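Local structure of oxidoreductase, 2OG-Fe oxygenase family protein, putative, expressed (5XOI) at residues L9-M13 with F166-D170; M58-N63 with P82-P86. The protein belongs to the AlkB family and is probably an Fe(II)- and 2-oxoglutarate-dependent dioxygenase, represented here by its 2OG-Fe(II) oxygenase domain. Residues are numbered along the deposited sequence.

Interaction 1. Residues L9-M13 with F166-D170; sequences LRPGM and FLYGD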
loop_
_atom_site.group_PDB
_atom_site.type_symbol
_atom_site.label_atom_id
_atom_site.label_comp_id
_atom_site.label_asym_id
_atom_site.label_seq_id
_atom_site.Cartn_x
_atom_site.Cartn_y
_atom_site.Cartn_z
ATOM N N LEU A 9 7.709 -5.474 12.843
ATOM C CA LEU A 9 8.917 -5.298 12.046
ATOM C C LEU A 9 9.854 -4.244 12.612
ATOM O O LEU A 9 11.073 -4.364 12.461
ATOM C CB LEU A 9 8.553 -4.922 10.606
ATOM C CG LEU A 9 7.713 -5.923 9.811
ATOM C CD1 LEU A 9 7.732 -5.532 8.344
ATOM C CD2 LEU A 9 8.220 -7.338 10.004
ATOM N N ARG A 10 9.305 -3.219 13.242
ATOM C CA ARG A 10 10.035 -2.140 13.885
ATOM C C ARG A 10 8.991 -1.219 14.502
ATOM O O ARG A 10 7.788 -1.395 14.240
ATOM C CB ARG A 10 10.932 -1.389 12.895
ATOM C CG ARG A 10 10.398 -1.205 11.512
ATOM C CD ARG A 10 11.443 -0.456 10.697
ATOM N NE ARG A 10 11.462 0.957 11.069
ATOM C CZ ARG A 10 12.442 1.801 10.759
ATOM N NH1 ARG A 10 13.491 1.376 10.061
ATOM N NH2 ARG A 10 12.369 3.069 11.147
ATOM N N PRO A 11 9.384 -0.247 15.326
ATOM C CA PRO A 11 8.370 0.573 16.001
ATOM C C PRO A 11 7.394 1.218 15.021
ATOM O O PRO A 11 7.781 1.907 14.070
ATOM C CB PRO A 11 9.214 1.596 16.769
ATOM C CG PRO A 11 10.465 0.855 17.091
ATOM C CD PRO A 11 10.735 0.003 15.880
ATOM N N GLY A 12 6.108 0.939 15.232
ATOM C CA GLY A 12 5.060 1.458 14.375
ATOM C C GLY A 12 4.940 0.780 13.031
ATOM O O GLY A 12 4.313 1.334 12.126
ATOM N N MET A 13 5.510 -0.418 12.871
ATOM C CA MET A 13 5.444 -1.144 11.604
ATOM C C MET A 13 5.005 -2.577 11.868
ATOM O O MET A 13 5.758 -3.369 12.443
ATOM C CB MET A 13 6.791 -1.111 10.883
ATOM C CG MET A 13 6.746 -1.698 9.485
ATOM S SD MET A 13 8.306 -1.409 8.653
ATOM C CE MET A 13 7.897 -1.941 6.986
ATOM N N PHE A 166 9.687 -6.841 -0.585
ATOM C CA PHE A 166 9.496 -5.458 -0.147
ATOM C C PHE A 166 10.711 -5.033 0.668
ATOM O O PHE A 166 11.081 -5.710 1.633
ATOM C CB PHE A 166 8.203 -5.339 0.672
ATOM C CG PHE A 166 7.869 -3.939 1.132
ATOM C CD1 PHE A 166 7.218 -3.046 0.285
ATOM C CD2 PHE A 166 8.154 -3.532 2.433
ATOM C CE1 PHE A 166 6.882 -1.772 0.710
ATOM C CE2 PHE A 166 7.811 -2.245 2.866
ATOM C CZ PHE A 166 7.180 -1.370 2.001
ATOM N N LEU A 167 11.347 -3.931 0.264
ATOM C CA LEU A 167 12.521 -3.418 0.956
ATOM C C LEU A 167 12.109 -2.274 1.869
ATOM O O LEU A 167 11.229 -1.480 1.517
ATOM C CB LEU A 167 13.574 -2.912 -0.039
ATOM C CG LEU A 167 14.592 -3.876 -0.657
ATOM C CD1 LEU A 167 14.035 -5.253 -0.931
ATOM C CD2 LEU A 167 15.160 -3.263 -1.927
ATOM N N TYR A 168 12.761 -2.166 3.028
ATOM C CA TYR A 168 12.498 -1.028 3.903
ATOM C C TYR A 168 13.720 -0.720 4.761
ATOM O O TYR A 168 14.480 -1.618 5.139
ATOM C CB TYR A 168 11.273 -1.265 4.806
ATOM C CG TYR A 168 11.355 -2.488 5.688
ATOM C CD1 TYR A 168 11.042 -3.753 5.192
ATOM C CD2 TYR A 168 11.710 -2.373 7.031
ATOM C CE1 TYR A 168 11.100 -4.883 6.017
ATOM C CE2 TYR A 168 11.777 -3.492 7.860
ATOM C CZ TYR A 168 11.476 -4.739 7.350
ATOM O OH TYR A 168 11.551 -5.840 8.183
ATOM N N GLY A 169 13.899 0.563 5.066
ATOM C CA GLY A 169 15.033 0.975 5.867
ATOM C C GLY A 169 14.996 2.465 6.107
ATOM O O GLY A 169 14.034 3.149 5.753
ATOM N N ASP A 170 16.062 2.967 6.716
ATOM C CA ASP A 170 16.088 4.369 7.103
ATOM C C ASP A 170 16.717 5.275 6.054
ATOM O O ASP A 170 16.645 6.501 6.205
ATOM C CB ASP A 170 16.854 4.540 8.413
ATOM C CG ASP A 170 16.193 3.823 9.565
ATOM O OD1 ASP A 170 14.968 3.966 9.729
ATOM O OD2 ASP A 170 16.902 3.112 10.292
HETATM O O HOH W 1 12.579 -5.491 10.711
#
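The two sheets of the double-stranded beta-helix (jelly-roll) fold of 2OG-Fe(II) oxygenases face each other here. L9-M13 is the hairpin turn, with flanking strand residues, joining outermost strand 6-10 to strand 13-16 of the larger sheet; F166-D170 ends strand 163-169 of the smaller one. The backbones stay well apart (9.9 Å from L9 CA to Y168 CA), and side chains fill the gap. The Y168 ring is the main bump, lodged in a hollow made by L9, R10 and M13. M13, fully extended (ttt), lays its CE methyl over one ring face, 3.9 Å from the Y168 centroid, in a CH-pi contact; its SD is 4.4 Å from that centroid, a Met-aromatic contact. The same methyl meets the F166 ring edge, with M13 CE 4.1 Å from F166 CE2. L9 CD1 closes the hollow 4.0 Å from Y168 CZ, and R10 CD borders it 4.1 Å from Y168 CD2. L188 touches L9, M13 and F166 from strand 187-190, next to 13-16. The R10-M13 turn is type II, with G12 at positive phi. Farther out, R10 NH1 and NH2 both hydrogen-bond D170 OD1 (3.0 and 3.1 Å) in a salt bridge, while R10 NE hydrogen-bonds S194 OG. Beside L9, one water donates to L9 O at 2.6 Å and hydrogen-bonds Y168 OH at 2.8 Å.

Interaction 2. Residues M58-N63 with P82-P86; sequences MCLGKN and PPSIP
At the apolar centre, L60 (chi1 -43°, chi2 t) packs against a proline-rich segment that passes the end of outermost strand 55-59 of the jelly-roll's larger sheet: L60 CD2, CB and CD1 lie 3.9 Å from P83 CB, I85 CG1 and P86 CD, respectively. Helix residues L35 and F89 also touch L60. M58 (p, t, m) curls its CE to 3.7 Å from P83 CD. P82-P86 is extended, polyproline II-like (phi -55 to -77°, psi 122 to 163°), and P86 occupies the N-cap position of helix 87-106. The register pairs L60 with P83 and G61 with S84 (CA-CA 5.1 and 4.4 Å), residue numbers rising together. After the corner at L60, G61 sits at 81/-119°; a side chain would crowd I85 CG1. P82 CB lies 3.2 Å from C59 O, P82 CG 3.0 Å from G61 O. At the polar edge, P83 O receives L60 CA-H (CA to O 3.2 Å) and the G61 N hydrogen bond, 2.8 Å long and 164° at hydrogen.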
loop_
_atom_site.group_PDB
_atom_site.type_symbol
_atom_site.label_atom_id
_atom_site.label_comp_id
_atom_site.label_asym_id
_atom_site.label_seq_id
_atom_site.Cartn_x
_atom_site.Cartn_y
_atom_site.Cartn_z
ATOM N N MET A 58 -3.327 3.998 -10.570
ATOM C CA MET A 58 -4.487 4.868 -10.589
ATOM C C MET A 58 -4.789 5.225 -9.147
ATOM O O MET A 58 -4.466 4.467 -8.227
ATOM C CB MET A 58 -5.706 4.224 -11.269
ATOM C CG MET A 58 -6.333 3.058 -10.523
ATOM S SD MET A 58 -8.045 2.689 -11.062
ATOM C CE MET A 58 -8.920 4.132 -10.487
ATOM N N CYS A 59 -5.377 6.395 -8.943
ATOM C CA CYS A 59 -5.690 6.817 -7.590
ATOM C C CYS A 59 -7.186 6.722 -7.348
ATOM O O CYS A 59 -7.993 6.843 -8.274
ATOM C CB CYS A 59 -5.201 8.242 -7.320
ATOM S SG CYS A 59 -3.392 8.401 -7.279
ATOM N N LEU A 60 -7.545 6.467 -6.096
ATOM C CA LEU A 60 -8.906 6.634 -5.621
ATOM C C LEU A 60 -8.903 7.698 -4.536
ATOM O O LEU A 60 -7.941 7.809 -3.772
ATOM C CB LEU A 60 -9.491 5.339 -5.048
ATOM C CG LEU A 60 -9.228 4.048 -5.813
ATOM C CD1 LEU A 60 -9.727 2.847 -4.989
ATOM C CD2 LEU A 60 -9.903 4.092 -7.163
ATOM N N GLY A 61 -9.991 8.468 -4.465
ATOM C CA GLY A 61 -10.053 9.604 -3.566
ATOM C C GLY A 61 -9.351 10.795 -4.185
ATOM O O GLY A 61 -9.741 11.250 -5.262
ATOM N N LYS A 62 -8.308 11.296 -3.534
ATOM C CA LYS A 62 -7.494 12.353 -4.110
ATOM C C LYS A 62 -6.493 11.761 -5.101
ATOM O O LYS A 62 -6.130 10.587 -5.032
ATOM C CB LYS A 62 -6.763 13.125 -3.008
ATOM C CG LYS A 62 -7.521 14.343 -2.494
ATOM C CD LYS A 62 -8.750 13.961 -1.671
ATOM C CE LYS A 62 -9.685 15.159 -1.427
ATOM N NZ LYS A 62 -10.622 15.452 -2.558
ATOM N N ASN A 63 -6.040 12.591 -6.030
ATOM C CA ASN A 63 -5.081 12.149 -7.030
ATOM C C ASN A 63 -3.674 12.604 -6.670
ATOM O O ASN A 63 -3.467 13.758 -6.281
ATOM C CB ASN A 63 -5.452 12.687 -8.412
ATOM C CG ASN A 63 -4.535 12.175 -9.482
ATOM O OD1 ASN A 63 -4.503 10.975 -9.752
ATOM N ND2 ASN A 63 -3.778 13.080 -10.111
ATOM N N PRO A 82 -10.602 11.041 -10.000
ATOM C CA PRO A 82 -10.479 9.666 -9.535
ATOM C C PRO A 82 -11.782 9.173 -8.953
ATOM O O PRO A 82 -12.580 9.962 -8.401
ATOM C CB PRO A 82 -9.371 9.747 -8.467
ATOM C CG PRO A 82 -9.114 11.207 -8.241
ATOM C CD PRO A 82 -9.588 11.936 -9.424
ATOM N N PRO A 83 -12.086 7.886 -9.087
ATOM C CA PRO A 83 -13.188 7.301 -8.320
ATOM C C PRO A 83 -12.971 7.542 -6.836
ATOM O O PRO A 83 -11.840 7.687 -6.373
ATOM C CB PRO A 83 -13.113 5.808 -8.658
ATOM C CG PRO A 83 -12.330 5.739 -9.954
ATOM C CD PRO A 83 -11.361 6.888 -9.899
ATOM N N SER A 84 -14.062 7.594 -6.082
ATOM C CA SER A 84 -13.876 7.710 -4.646
ATOM C C SER A 84 -13.467 6.361 -4.062
ATOM O O SER A 84 -13.609 5.308 -4.696
ATOM C CB SER A 84 -15.140 8.233 -3.971
ATOM O OG SER A 84 -16.228 7.370 -4.207
ATOM N N ILE A 85 -12.928 6.403 -2.848
ATOM C CA ILE A 85 -12.519 5.186 -2.149
ATOM C C ILE A 85 -13.771 4.440 -1.703
ATOM O O ILE A 85 -14.598 5.011 -0.975
ATOM C CB ILE A 85 -11.615 5.508 -0.947
ATOM C CG1 ILE A 85 -10.372 6.291 -1.392
ATOM C CG2 ILE A 85 -11.218 4.231 -0.204
ATOM C CD1 ILE A 85 -9.469 6.685 -0.232
ATOM N N PRO A 86 -13.962 3.188 -2.120
ATOM C CA PRO A 86 -15.100 2.405 -1.622
ATOM C C PRO A 86 -15.092 2.347 -0.103
ATOM O O PRO A 86 -14.044 2.200 0.524
ATOM C CB PRO A 86 -14.871 1.021 -2.240
ATOM C CG PRO A 86 -14.062 1.284 -3.475
ATOM C CD PRO A 86 -13.193 2.471 -3.153
#

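How the interactions relate
Both interactions involve outermost strands of the seven-stranded sheet: 6-10 in interaction 1, 55-59 in interaction 2. They lie on opposite sides of the chain's centre, about 26 Å apart between centres and about 16 Å between nearest atoms. The metal site of H139, D141 and H199, occupied by manganese, is closer to interaction 1: the F166 side chain is about 3 Å from that of H199, about 6 Å from the ion and about 4 Å from a bound succinate. In interaction 2 the C59 side chain is about 12 Å from the ion and about 8 Å from those of 2-oxoglutarate-binding R48 and N128. Interaction 1 joins two sheets beside the pocket, interaction 2 a sheet edge to a loop.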